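Local coordinates for protein alanine racemase (Enterococcus faecalis, PDB 3E6E) that belongs to the alanine racemase family, joins an N-terminal TIM barrel to a mainly beta C-terminal domain, and binds D-[3-hydroxy-2-methyl-5-phosphonooxymethyl-pyridin-4-ylmethyl]-N,O-cycloserylamide, at residues A[209-213]-A[237-241]. The protein carries 1 engineered substitution. Coordinates in Å, arbitrary orientation, origin at the centre of the assembly. Residues are numbered along the deposited sequence.
Sequences TALWH and LAPSY
Where a short helix ends, a carbonyl of its last turn and the side chains there can find partners on a loop further along the chain, and residues 209-213 and 237-241 illustrate how. The first segment is helical through Trp212 and keeps a 2.6 Å hydrogen bond from His213 N to Thr209 O; His213 then leaves the helix at phi/psi -130/52. The second runs extended from Leu237 to Pro239, turns at Ser240 (-83/1) and extends again at Tyr241. The backbones come closest at Leu211 and Ser240, whose CA atoms are 5.6 Å apart.

Trp212 has the most surface covered. With chi1 m and chi2 near -69°, its indole reaches the loop although its CA-to-CB bond points sideways. Trp212 NE1 donates to Ala238 O at 2.9 Å, almost linearly and close to the ring plane, while Leu237 CD1 rests over one ring face in a CH-pi contact, 3.7 Å from the centroid of the Trp212 five-membered ring. Leu237 CB also packs 3.5 Å from Trp212 CE2.

Leu211 contributes through backbone and side chain alike. Leu211 O accepts a 2.8 Å hydrogen bond from Ser240 OG (chi1 m), so that a loop hydroxyl satisfies a carbonyl of the final helical turn. The mt side chain brings Leu211 CD2 to 3.4 Å from CE2 of Tyr241, a chi1 p residue whose OH is hydrogen-bonded to that of Tyr223.

In sequence, helix 207-212 links strands 201-203 and 220-223, the last two of the TIM barrel. The loop leading toward strand 249-259 folds back against it; Leu211 touches Tyr223 of strand 220-223, and Ser240 and Tyr241 rest on helix 15-28.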
loop_
_atom_site.group_PDB
_atom_site.type_symbol
_atom_site.label_atom_id
_atom_site.label_comp_id
_atom_site.label_asym_id
_atom_site.label_seq_id
_atom_site.Cartn_x
_atom_site.Cartn_y
_atom_site.Cartn_z
ATOM N N THR A 209 -12.318 11.028 20.817
ATOM C CA THR A 209 -13.379 11.423 21.755
ATOM C C THR A 209 -13.251 10.738 23.105
ATOM O O THR A 209 -13.409 11.383 24.135
ATOM C CB THR A 209 -14.828 11.163 21.198
ATOM O OG1 THR A 209 -15.285 9.878 21.615
ATOM C CG2 THR A 209 -14.861 11.224 19.674
ATOM N N ALA A 210 -12.940 9.443 23.095
ATOM C CA ALA A 210 -12.791 8.679 24.331
ATOM C C ALA A 210 -11.684 9.223 25.221
ATOM O O ALA A 210 -11.835 9.328 26.436
ATOM C CB ALA A 210 -12.520 7.214 24.013
ATOM N N LEU A 211 -10.559 9.563 24.612
ATOM C CA LEU A 211 -9.447 10.087 25.372
ATOM C C LEU A 211 -9.737 11.469 25.940
ATOM O O LEU A 211 -9.716 11.662 27.157
ATOM C CB LEU A 211 -8.201 10.127 24.487
ATOM C CG LEU A 211 -7.669 8.752 24.055
ATOM C CD1 LEU A 211 -6.608 8.926 23.005
ATOM C CD2 LEU A 211 -7.111 8.003 25.260
ATOM N N TRP A 212 -10.049 12.420 25.066
ATOM C CA TRP A 212 -10.283 13.809 25.481
ATOM C C TRP A 212 -11.704 14.299 25.796
ATOM O O TRP A 212 -11.872 15.381 26.356
ATOM C CB TRP A 212 -9.642 14.733 24.443
ATOM C CG TRP A 212 -8.176 14.454 24.273
ATOM C CD1 TRP A 212 -7.182 14.698 25.180
ATOM C CD2 TRP A 212 -7.550 13.809 23.160
ATOM N NE1 TRP A 212 -5.972 14.238 24.698
ATOM C CE2 TRP A 212 -6.172 13.688 23.461
ATOM C CE3 TRP A 212 -8.019 13.315 21.938
ATOM C CZ2 TRP A 212 -5.264 13.100 22.585
ATOM C CZ3 TRP A 212 -7.109 12.723 21.062
ATOM C CH2 TRP A 212 -5.748 12.624 21.394
ATOM N N HIS A 213 -12.722 13.523 25.442
ATOM C CA HIS A 213 -14.112 13.905 25.714
ATOM C C HIS A 213 -14.818 12.729 26.387
ATOM O O HIS A 213 -15.894 12.309 25.968
ATOM C CB HIS A 213 -14.826 14.235 24.406
ATOM C CG HIS A 213 -14.334 15.474 23.735
ATOM N ND1 HIS A 213 -13.701 15.453 22.513
ATOM C CD2 HIS A 213 -14.441 16.777 24.081
ATOM C CE1 HIS A 213 -13.443 16.691 22.130
ATOM N NE2 HIS A 213 -13.883 17.515 23.065
ATOM N N LEU A 237 -2.374 16.896 21.070
ATOM C CA LEU A 237 -2.790 16.700 22.455
ATOM C C LEU A 237 -2.145 15.477 23.104
ATOM O O LEU A 237 -1.847 14.480 22.446
ATOM C CB LEU A 237 -4.307 16.533 22.529
ATOM C CG LEU A 237 -5.205 17.705 22.164
ATOM C CD1 LEU A 237 -6.665 17.279 22.239
ATOM C CD2 LEU A 237 -4.938 18.837 23.118
ATOM N N ALA A 238 -1.966 15.542 24.413
ATOM C CA ALA A 238 -1.369 14.432 25.129
ATOM C C ALA A 238 -2.460 13.425 25.507
ATOM O O ALA A 238 -3.483 13.783 26.081
ATOM C CB ALA A 238 -0.647 14.950 26.377
ATOM N N PRO A 239 -2.264 12.148 25.160
ATOM C CA PRO A 239 -3.275 11.151 25.503
ATOM C C PRO A 239 -3.547 11.159 26.988
ATOM O O PRO A 239 -2.748 11.661 27.763
ATOM C CB PRO A 239 -2.649 9.863 25.022
ATOM C CG PRO A 239 -1.986 10.323 23.765
ATOM C CD PRO A 239 -1.281 11.580 24.225
ATOM N N SER A 240 -4.687 10.606 27.377
ATOM C CA SER A 240 -5.077 10.578 28.777
ATOM C C SER A 240 -4.447 9.430 29.562
ATOM O O SER A 240 -4.707 9.255 30.755
ATOM C CB SER A 240 -6.599 10.524 28.855
ATOM O OG SER A 240 -7.133 11.631 28.150
ATOM N N TYR A 241 -3.620 8.648 28.874
ATOM C CA TYR A 241 -2.905 7.531 29.479
ATOM C C TYR A 241 -1.831 7.048 28.503
ATOM O O TYR A 241 -1.927 7.270 27.293
ATOM C CB TYR A 241 -3.878 6.403 29.850
ATOM C CG TYR A 241 -4.445 5.610 28.691
ATOM C CD1 TYR A 241 -3.760 4.514 28.169
ATOM C CD2 TYR A 241 -5.671 5.952 28.117
ATOM C CE1 TYR A 241 -4.285 3.780 27.106
ATOM C CE2 TYR A 241 -6.200 5.225 27.055
ATOM C CZ TYR A 241 -5.504 4.143 26.558
ATOM O OH TYR A 241 -6.012 3.418 25.513
#